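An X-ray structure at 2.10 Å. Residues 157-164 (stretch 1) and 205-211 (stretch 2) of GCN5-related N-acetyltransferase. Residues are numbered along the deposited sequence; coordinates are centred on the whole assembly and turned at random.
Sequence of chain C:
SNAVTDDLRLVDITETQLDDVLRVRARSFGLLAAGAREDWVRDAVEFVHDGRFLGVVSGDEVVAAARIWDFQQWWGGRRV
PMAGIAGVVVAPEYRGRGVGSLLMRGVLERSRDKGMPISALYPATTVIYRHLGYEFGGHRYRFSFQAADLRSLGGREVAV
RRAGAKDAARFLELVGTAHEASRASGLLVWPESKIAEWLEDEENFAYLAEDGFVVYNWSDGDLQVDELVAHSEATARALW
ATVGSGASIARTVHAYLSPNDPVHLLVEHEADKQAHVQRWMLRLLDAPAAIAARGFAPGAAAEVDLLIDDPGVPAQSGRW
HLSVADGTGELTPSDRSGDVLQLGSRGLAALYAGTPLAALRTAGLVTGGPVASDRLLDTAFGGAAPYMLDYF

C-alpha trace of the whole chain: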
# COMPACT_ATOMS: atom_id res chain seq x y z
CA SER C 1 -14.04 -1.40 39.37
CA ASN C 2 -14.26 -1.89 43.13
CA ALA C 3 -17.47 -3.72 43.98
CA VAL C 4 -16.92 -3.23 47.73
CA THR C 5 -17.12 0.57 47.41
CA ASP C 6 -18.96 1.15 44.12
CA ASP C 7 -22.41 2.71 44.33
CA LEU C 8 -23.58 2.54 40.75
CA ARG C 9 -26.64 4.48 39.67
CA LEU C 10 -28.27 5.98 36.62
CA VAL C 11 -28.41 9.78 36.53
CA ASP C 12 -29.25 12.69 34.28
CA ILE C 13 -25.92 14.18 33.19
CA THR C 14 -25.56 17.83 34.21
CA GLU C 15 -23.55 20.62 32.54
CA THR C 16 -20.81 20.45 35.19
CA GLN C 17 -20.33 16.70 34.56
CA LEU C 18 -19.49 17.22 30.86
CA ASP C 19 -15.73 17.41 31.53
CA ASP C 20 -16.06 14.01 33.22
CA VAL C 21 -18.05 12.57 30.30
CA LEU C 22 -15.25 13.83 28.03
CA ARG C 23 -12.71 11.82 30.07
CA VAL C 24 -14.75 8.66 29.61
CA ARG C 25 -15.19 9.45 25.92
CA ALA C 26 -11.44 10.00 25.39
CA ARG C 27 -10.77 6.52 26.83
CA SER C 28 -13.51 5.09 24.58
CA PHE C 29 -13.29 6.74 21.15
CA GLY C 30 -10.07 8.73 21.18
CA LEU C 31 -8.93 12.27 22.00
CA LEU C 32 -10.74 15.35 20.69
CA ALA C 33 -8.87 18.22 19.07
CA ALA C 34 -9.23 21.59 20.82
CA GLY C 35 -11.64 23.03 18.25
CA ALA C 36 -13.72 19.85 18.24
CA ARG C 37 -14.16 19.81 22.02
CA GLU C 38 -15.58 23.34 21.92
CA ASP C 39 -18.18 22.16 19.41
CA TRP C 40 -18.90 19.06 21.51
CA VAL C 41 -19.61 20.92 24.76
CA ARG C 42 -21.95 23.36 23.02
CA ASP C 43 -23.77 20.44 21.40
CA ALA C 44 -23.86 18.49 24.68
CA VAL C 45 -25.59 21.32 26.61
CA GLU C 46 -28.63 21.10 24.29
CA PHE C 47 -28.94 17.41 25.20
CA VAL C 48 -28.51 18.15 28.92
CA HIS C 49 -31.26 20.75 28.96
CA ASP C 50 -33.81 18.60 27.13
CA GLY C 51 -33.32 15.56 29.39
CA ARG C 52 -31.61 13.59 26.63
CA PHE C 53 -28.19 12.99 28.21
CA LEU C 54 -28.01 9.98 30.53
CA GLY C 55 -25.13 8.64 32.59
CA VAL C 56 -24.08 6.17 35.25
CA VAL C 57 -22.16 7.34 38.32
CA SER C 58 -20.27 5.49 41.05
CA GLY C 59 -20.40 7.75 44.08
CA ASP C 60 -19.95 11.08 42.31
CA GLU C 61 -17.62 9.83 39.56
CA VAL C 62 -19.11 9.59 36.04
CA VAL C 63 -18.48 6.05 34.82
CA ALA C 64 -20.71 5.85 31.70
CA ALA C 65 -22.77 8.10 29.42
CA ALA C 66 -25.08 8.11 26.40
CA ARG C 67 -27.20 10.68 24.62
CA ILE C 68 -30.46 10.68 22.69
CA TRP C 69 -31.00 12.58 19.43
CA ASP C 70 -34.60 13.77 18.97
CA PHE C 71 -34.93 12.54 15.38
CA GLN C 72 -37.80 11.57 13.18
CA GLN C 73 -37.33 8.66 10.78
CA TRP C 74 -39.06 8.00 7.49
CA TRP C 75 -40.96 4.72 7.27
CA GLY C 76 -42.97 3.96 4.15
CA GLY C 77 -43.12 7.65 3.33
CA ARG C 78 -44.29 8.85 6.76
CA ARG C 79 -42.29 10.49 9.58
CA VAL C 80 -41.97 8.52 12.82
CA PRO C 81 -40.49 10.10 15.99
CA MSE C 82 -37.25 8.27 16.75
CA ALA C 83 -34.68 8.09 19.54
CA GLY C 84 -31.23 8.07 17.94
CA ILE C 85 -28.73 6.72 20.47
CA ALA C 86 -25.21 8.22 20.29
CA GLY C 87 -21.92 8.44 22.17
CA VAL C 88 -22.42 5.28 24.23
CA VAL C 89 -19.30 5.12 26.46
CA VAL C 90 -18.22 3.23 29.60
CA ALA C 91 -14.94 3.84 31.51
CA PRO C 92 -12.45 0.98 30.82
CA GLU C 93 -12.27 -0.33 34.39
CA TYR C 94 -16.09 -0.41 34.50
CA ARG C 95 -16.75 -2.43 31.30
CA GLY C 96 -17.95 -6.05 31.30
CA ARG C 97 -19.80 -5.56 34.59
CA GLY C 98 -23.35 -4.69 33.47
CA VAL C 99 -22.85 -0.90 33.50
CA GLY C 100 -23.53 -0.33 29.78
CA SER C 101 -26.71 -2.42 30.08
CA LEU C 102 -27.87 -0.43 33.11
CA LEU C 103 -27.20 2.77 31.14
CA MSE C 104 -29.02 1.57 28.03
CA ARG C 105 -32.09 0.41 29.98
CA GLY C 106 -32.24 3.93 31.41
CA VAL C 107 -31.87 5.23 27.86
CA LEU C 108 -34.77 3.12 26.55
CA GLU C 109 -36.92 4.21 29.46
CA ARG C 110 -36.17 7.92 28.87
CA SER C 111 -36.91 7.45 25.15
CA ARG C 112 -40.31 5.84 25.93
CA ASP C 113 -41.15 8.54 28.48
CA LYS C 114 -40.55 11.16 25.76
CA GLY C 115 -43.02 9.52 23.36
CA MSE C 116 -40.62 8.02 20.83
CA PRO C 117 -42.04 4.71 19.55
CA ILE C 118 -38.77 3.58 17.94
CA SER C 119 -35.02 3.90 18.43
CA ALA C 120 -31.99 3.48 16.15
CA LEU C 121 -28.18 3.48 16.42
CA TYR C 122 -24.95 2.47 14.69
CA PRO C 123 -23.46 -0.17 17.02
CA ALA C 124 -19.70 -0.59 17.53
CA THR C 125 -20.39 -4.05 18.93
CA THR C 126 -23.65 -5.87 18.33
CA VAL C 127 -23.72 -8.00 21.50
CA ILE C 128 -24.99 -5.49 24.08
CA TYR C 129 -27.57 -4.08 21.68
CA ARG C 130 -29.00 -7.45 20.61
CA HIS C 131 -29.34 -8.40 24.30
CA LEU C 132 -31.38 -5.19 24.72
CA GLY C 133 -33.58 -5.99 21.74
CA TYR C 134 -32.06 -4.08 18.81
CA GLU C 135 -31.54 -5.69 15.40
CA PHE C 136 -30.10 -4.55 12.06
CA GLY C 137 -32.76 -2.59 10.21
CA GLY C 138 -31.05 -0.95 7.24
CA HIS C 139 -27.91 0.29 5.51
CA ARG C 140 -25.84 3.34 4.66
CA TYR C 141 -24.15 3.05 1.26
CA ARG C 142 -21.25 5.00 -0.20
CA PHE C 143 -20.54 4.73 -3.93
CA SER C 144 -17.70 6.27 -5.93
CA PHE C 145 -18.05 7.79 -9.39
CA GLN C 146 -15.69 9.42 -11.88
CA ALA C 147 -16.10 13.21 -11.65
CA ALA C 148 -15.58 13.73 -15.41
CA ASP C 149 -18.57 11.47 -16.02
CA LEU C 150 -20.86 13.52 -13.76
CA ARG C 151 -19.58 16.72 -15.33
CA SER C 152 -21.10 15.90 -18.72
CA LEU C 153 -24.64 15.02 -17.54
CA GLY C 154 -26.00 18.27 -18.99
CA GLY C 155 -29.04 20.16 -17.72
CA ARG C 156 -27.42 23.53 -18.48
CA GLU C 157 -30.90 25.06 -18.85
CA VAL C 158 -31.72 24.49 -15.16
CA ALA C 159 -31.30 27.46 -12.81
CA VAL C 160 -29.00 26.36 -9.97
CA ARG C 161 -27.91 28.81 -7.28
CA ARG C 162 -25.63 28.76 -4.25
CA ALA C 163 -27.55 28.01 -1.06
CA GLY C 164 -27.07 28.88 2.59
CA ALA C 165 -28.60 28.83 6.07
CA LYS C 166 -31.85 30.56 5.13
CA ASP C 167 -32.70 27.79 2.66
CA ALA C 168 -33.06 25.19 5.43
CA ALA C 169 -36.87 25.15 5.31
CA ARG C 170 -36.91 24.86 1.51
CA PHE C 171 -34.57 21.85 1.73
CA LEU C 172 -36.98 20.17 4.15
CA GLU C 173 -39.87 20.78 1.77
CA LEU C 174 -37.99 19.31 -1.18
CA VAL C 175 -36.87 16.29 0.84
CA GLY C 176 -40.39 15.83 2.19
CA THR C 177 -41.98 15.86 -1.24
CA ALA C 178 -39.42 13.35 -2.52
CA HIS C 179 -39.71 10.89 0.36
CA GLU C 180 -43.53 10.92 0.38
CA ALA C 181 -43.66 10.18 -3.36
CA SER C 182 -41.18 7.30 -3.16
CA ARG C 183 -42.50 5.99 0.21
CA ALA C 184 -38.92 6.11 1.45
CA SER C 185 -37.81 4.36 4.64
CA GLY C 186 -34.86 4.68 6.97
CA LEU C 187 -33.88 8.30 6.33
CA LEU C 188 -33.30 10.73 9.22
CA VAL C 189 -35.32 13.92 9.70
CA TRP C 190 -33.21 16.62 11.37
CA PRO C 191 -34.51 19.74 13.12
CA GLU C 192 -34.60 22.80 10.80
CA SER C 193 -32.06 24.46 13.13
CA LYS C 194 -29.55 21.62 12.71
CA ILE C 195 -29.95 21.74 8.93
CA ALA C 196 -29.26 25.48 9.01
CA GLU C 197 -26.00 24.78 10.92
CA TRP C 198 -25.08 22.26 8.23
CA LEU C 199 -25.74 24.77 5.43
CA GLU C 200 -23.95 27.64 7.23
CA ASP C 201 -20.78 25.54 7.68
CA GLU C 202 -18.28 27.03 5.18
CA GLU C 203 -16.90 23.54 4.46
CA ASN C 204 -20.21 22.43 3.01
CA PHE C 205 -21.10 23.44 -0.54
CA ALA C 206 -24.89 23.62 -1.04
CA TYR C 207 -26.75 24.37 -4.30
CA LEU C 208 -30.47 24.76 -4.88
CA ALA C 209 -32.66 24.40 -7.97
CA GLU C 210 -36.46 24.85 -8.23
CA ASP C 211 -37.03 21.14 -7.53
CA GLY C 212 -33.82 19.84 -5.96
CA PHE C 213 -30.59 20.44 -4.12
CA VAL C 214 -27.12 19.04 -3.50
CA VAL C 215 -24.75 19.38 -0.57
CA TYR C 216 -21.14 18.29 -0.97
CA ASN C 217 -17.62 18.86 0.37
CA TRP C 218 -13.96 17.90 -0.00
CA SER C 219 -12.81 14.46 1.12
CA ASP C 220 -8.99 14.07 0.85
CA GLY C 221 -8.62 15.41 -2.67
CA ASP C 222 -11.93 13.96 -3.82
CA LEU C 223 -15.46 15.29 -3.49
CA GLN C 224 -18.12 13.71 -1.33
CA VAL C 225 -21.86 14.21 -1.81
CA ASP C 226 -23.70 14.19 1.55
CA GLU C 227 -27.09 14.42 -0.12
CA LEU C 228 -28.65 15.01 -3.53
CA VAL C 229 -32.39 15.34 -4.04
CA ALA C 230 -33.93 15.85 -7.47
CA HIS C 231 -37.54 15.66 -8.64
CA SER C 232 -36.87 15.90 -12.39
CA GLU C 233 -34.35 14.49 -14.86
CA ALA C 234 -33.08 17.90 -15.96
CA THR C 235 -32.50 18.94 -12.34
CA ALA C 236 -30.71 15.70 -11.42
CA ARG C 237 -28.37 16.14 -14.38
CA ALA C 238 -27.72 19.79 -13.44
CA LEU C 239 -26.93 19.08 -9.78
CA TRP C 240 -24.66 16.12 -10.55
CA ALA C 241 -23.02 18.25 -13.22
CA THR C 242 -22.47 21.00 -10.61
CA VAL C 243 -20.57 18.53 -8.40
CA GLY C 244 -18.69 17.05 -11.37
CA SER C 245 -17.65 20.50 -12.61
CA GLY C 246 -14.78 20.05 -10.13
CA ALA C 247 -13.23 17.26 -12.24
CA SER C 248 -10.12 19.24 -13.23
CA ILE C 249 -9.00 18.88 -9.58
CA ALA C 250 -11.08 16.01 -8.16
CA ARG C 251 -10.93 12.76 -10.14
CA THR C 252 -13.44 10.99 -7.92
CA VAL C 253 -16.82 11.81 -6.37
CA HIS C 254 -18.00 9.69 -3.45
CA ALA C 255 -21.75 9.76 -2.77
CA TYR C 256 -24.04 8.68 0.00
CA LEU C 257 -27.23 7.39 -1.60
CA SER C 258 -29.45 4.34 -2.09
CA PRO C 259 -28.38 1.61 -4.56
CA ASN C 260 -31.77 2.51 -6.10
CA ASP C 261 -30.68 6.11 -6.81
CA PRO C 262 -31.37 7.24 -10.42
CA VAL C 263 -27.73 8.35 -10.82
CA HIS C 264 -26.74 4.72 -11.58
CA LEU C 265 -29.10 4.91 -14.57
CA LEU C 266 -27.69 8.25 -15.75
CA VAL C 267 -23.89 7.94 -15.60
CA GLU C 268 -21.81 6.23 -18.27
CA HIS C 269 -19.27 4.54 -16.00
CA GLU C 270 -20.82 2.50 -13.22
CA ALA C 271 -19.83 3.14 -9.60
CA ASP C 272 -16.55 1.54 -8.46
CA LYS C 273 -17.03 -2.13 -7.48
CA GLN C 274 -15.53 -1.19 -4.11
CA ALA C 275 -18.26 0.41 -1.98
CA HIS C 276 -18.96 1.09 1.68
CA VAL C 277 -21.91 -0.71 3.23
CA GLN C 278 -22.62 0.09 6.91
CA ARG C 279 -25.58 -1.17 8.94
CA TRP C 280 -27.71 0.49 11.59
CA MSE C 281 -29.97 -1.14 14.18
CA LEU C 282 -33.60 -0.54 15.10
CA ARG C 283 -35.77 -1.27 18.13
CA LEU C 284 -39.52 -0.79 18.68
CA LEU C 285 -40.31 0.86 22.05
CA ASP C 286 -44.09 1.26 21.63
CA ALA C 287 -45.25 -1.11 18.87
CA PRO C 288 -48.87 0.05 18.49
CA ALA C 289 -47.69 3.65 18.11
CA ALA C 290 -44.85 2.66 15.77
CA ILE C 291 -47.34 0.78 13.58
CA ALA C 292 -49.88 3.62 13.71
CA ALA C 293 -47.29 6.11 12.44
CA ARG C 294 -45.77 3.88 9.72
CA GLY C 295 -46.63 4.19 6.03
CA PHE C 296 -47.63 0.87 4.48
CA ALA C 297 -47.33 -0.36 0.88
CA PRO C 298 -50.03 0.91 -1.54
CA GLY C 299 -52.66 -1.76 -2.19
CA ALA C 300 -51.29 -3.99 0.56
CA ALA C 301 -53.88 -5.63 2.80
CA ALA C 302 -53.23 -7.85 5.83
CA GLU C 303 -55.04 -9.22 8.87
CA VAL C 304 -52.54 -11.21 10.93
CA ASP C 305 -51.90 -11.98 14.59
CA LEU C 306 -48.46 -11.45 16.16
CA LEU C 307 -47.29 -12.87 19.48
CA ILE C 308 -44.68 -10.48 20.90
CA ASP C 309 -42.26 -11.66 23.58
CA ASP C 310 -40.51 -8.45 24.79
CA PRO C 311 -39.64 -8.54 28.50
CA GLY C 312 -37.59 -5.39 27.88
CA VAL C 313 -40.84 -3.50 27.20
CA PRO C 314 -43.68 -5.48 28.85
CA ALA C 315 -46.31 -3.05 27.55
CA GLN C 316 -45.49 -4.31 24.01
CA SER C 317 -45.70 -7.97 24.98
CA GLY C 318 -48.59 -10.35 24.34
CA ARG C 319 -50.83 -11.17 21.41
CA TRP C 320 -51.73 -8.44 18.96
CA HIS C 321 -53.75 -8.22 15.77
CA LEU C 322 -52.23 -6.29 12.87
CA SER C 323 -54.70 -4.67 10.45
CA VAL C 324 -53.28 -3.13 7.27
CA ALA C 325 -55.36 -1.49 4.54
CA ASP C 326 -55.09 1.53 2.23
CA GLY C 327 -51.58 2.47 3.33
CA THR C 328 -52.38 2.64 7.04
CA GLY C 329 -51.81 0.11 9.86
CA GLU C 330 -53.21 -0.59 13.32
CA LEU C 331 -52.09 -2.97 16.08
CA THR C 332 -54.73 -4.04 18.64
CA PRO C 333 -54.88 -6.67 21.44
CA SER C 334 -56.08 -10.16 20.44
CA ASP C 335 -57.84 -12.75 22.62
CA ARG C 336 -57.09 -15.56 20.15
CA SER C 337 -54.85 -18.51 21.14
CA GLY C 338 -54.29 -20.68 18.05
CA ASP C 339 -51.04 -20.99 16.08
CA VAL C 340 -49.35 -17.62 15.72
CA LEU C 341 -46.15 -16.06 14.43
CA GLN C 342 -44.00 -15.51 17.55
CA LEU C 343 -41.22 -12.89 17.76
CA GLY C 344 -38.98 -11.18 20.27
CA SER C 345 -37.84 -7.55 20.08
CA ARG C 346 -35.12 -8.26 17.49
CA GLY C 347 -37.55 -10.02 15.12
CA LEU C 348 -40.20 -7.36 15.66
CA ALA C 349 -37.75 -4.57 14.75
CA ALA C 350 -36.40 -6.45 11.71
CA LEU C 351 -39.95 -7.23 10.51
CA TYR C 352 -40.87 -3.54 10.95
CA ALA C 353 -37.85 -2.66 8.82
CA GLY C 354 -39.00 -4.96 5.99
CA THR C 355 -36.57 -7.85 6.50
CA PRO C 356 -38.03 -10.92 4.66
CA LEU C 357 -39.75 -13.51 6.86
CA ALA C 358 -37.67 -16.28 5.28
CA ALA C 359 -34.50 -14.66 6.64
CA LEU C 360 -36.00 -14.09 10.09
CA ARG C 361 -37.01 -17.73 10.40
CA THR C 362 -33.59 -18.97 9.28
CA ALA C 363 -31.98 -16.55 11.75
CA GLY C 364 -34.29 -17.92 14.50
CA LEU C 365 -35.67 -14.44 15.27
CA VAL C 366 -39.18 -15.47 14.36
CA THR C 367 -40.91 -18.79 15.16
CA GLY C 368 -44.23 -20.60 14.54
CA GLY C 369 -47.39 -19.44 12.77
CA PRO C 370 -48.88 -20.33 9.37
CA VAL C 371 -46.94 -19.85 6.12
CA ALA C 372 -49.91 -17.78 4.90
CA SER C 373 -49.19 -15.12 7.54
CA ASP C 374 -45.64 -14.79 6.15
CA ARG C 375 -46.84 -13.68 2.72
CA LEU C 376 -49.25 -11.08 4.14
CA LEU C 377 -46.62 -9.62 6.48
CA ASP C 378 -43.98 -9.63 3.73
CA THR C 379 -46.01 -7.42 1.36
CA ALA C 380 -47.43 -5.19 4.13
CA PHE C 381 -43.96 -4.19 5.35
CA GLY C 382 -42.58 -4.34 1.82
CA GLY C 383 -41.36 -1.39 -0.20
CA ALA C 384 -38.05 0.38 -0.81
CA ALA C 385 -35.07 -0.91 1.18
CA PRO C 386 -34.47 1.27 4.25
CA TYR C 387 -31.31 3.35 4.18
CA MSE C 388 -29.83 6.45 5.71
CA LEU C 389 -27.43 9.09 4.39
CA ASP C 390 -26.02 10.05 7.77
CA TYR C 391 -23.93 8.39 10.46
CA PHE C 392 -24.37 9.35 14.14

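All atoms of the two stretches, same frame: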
# COMPACT_ATOMS: atom_id res chain seq x y z
N GLU C 157 -29.74 24.17 -18.81
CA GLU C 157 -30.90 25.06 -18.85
C GLU C 157 -31.57 25.22 -17.47
O GLU C 157 -32.45 26.06 -17.29
CB GLU C 157 -31.92 24.55 -19.88
CG GLU C 157 -32.65 23.24 -19.50
CD GLU C 157 -31.75 21.99 -19.55
OE1 GLU C 157 -32.27 20.87 -19.36
OE2 GLU C 157 -30.54 22.13 -19.80
N VAL C 158 -31.13 24.42 -16.50
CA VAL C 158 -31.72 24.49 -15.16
C VAL C 158 -31.03 25.55 -14.31
O VAL C 158 -29.80 25.52 -14.14
CB VAL C 158 -31.64 23.14 -14.44
CG1 VAL C 158 -32.31 23.22 -13.07
CG2 VAL C 158 -32.28 22.05 -15.29
N ALA C 159 -31.81 26.47 -13.76
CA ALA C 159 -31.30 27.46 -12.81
C ALA C 159 -30.86 26.77 -11.52
O ALA C 159 -31.65 26.09 -10.86
CB ALA C 159 -32.37 28.53 -12.52
N VAL C 160 -29.58 26.92 -11.18
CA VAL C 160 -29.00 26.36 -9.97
C VAL C 160 -28.27 27.49 -9.25
O VAL C 160 -27.45 28.16 -9.85
CB VAL C 160 -27.96 25.28 -10.29
CG1 VAL C 160 -27.27 24.82 -9.02
CG2 VAL C 160 -28.62 24.11 -10.98
N ARG C 161 -28.58 27.72 -7.98
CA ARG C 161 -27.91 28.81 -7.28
C ARG C 161 -27.26 28.33 -5.99
O ARG C 161 -27.64 27.29 -5.44
CB ARG C 161 -28.88 29.96 -6.99
CG ARG C 161 -29.74 29.72 -5.78
CD ARG C 161 -30.42 31.02 -5.31
NE ARG C 161 -30.95 30.88 -3.95
CZ ARG C 161 -32.18 30.46 -3.67
NH1 ARG C 161 -32.59 30.38 -2.41
NH2 ARG C 161 -33.01 30.13 -4.66
N ARG C 162 -26.28 29.08 -5.51
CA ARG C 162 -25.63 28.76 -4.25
C ARG C 162 -26.64 28.89 -3.12
O ARG C 162 -27.43 29.83 -3.09
CB ARG C 162 -24.44 29.69 -4.02
CG ARG C 162 -23.79 29.52 -2.65
CD ARG C 162 -22.35 30.02 -2.64
NE ARG C 162 -22.25 31.44 -2.96
CZ ARG C 162 -22.60 32.41 -2.13
NH1 ARG C 162 -23.09 32.12 -0.92
NH2 ARG C 162 -22.47 33.68 -2.50
N ALA C 163 -26.61 27.95 -2.18
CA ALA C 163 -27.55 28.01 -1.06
C ALA C 163 -26.82 28.31 0.24
O ALA C 163 -25.58 28.19 0.32
CB ALA C 163 -28.32 26.70 -0.95
N GLY C 164 -27.59 28.68 1.25
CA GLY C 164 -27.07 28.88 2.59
C GLY C 164 -28.10 28.62 3.68
O GLY C 164 -29.14 27.99 3.44
N PHE C 205 -20.76 22.70 0.66
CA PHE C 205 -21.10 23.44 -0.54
C PHE C 205 -22.51 23.03 -0.95
O PHE C 205 -22.72 21.89 -1.39
CB PHE C 205 -20.10 23.16 -1.67
CG PHE C 205 -18.65 23.25 -1.24
CD1 PHE C 205 -18.24 24.13 -0.23
CD2 PHE C 205 -17.68 22.45 -1.86
CE1 PHE C 205 -16.90 24.20 0.17
CE2 PHE C 205 -16.35 22.52 -1.47
CZ PHE C 205 -15.95 23.39 -0.45
N ALA C 206 -23.48 23.93 -0.79
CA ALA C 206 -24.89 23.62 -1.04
C ALA C 206 -25.41 24.40 -2.25
O ALA C 206 -25.16 25.59 -2.37
CB ALA C 206 -25.74 23.95 0.19
N TYR C 207 -26.15 23.72 -3.13
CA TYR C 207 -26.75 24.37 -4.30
C TYR C 207 -28.21 23.99 -4.41
O TYR C 207 -28.58 22.86 -4.07
CB TYR C 207 -25.98 24.02 -5.59
CG TYR C 207 -24.58 24.55 -5.50
CD1 TYR C 207 -24.31 25.87 -5.83
CD2 TYR C 207 -23.55 23.78 -4.97
CE1 TYR C 207 -23.04 26.38 -5.69
CE2 TYR C 207 -22.27 24.29 -4.83
CZ TYR C 207 -22.03 25.60 -5.20
OH TYR C 207 -20.77 26.14 -5.07
N LEU C 208 -29.02 24.93 -4.87
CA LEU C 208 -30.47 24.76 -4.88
C LEU C 208 -31.04 25.06 -6.26
O LEU C 208 -30.74 26.09 -6.86
CB LEU C 208 -31.10 25.70 -3.85
CG LEU C 208 -32.62 25.76 -3.82
CD1 LEU C 208 -33.18 24.43 -3.37
CD2 LEU C 208 -33.09 26.88 -2.91
N ALA C 209 -31.87 24.14 -6.76
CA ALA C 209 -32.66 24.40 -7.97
C ALA C 209 -34.13 24.51 -7.55
O ALA C 209 -34.45 24.36 -6.37
CB ALA C 209 -32.48 23.29 -8.97
N GLU C 210 -35.02 24.75 -8.51
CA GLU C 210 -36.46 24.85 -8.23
C GLU C 210 -37.02 23.58 -7.59
O GLU C 210 -37.89 23.64 -6.72
CB GLU C 210 -37.22 25.18 -9.52
CG GLU C 210 -38.72 25.34 -9.36
CD GLU C 210 -39.35 26.08 -10.54
OE1 GLU C 210 -38.82 25.96 -11.67
OE2 GLU C 210 -40.37 26.79 -10.33
N ASP C 211 -36.51 22.42 -8.02
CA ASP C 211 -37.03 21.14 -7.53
C ASP C 211 -35.92 20.17 -7.13
O ASP C 211 -35.97 18.97 -7.46
CB ASP C 211 -37.93 20.50 -8.60
CG ASP C 211 -37.17 20.15 -9.86
OD1 ASP C 211 -37.60 19.23 -10.59
OD2 ASP C 211 -36.13 20.79 -10.13
O HOH W 1 -34.10 25.75 -10.77
O HOH W 2 -23.24 26.74 0.10

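Residues 157-164 and 205-211 meet as neighbouring antiparallel segments, with Arg161 and Arg162 in strand conformation on one side and the strand that begins at Phe205 on the other. The pairing is centred on Arg161 and Leu208, a hydrogen-bonded antiparallel pair whose CA atoms lie 5.4 Å apart. Arg161 N donates to Leu208 O at 2.9 Å, and Leu208 N returns the bond to Arg161 O at 2.8 Å; both are nearly linear, so the two peptide edges face each other squarely. One step further, Arg162 and Tyr207 form a non-hydrogen-bonded pair, and their CA atoms approach to 4.5 Å. The ladder then resumes with Ala163 N donating to Ala206 O at 2.8 Å. Alongside these bonds the closely spaced backbones make CA-H...O contacts, the shortest from Tyr207 CA to Arg161 O at 3.3 Å, with a similar approach of Val160 CA to Leu208 O at 3.6 Å.

Water carries the pairing beyond the direct bonds. At one end, Ala159 O and Glu210 N are 4.3 Å apart, too far for a direct bond, and water 1 bridges them: it donates to Ala159 O at 2.5 Å and accepts from Glu210 N at 2.6 Å. At the other end, water 2 donates to Ala163 O at 2.8 Å and accepts from Ala206 N at 3.0 Å, so a carbonyl and an amide that do not meet directly are still linked.

The side chains add mainly apolar packing to this backbone frame, and the two stretches together bury 450 Å² against each other. Leu208 contributes the largest covered area. Its side chain shares a face of the sheet with that of Arg161, and Leu208 CD2 lies over one face of the Arg161 guanidinium, 3.6 Å from Arg161 NH1. Arg161 has a p chi1, t chi2 and chi3, and a chi4 of -90°; its guanidinium lies with one face against Leu208 CD2 while the residue stays exposed. Ala163 points toward the opposing strand and is buried there; its CB lies 3.9 Å from Ala206 CB and 4.1 Å from Leu208 CB, and the single methyl fits closely beside both.

Tyr207, with chi1 in the m well, places its ring beside the first stretch. Arg162 CA is 3.5 Å from Tyr207 CD1, while Val160 CG1 packs 3.8 Å from Tyr207 CB. The approach to the ring is oblique, and the phenol OH is hydrogen-bonded elsewhere in the structure. Although the Arg162 CA-to-CB bond points away overall, Arg162 CB still touches the ring, 4.0 Å from Tyr207 CE1.

Ala209 supplies a small methyl to the valines. Its CB is 4.1 Å from Val158 CG1 and 4.4 Å from Val160 CG2, and both valines adopt the t rotamer. Ala209 CB also lies 3.5 Å from Ala159 O, so the compact residue brings its methyl close to the neighbouring backbone. Glu157 and Phe205 make no contact across the pairing.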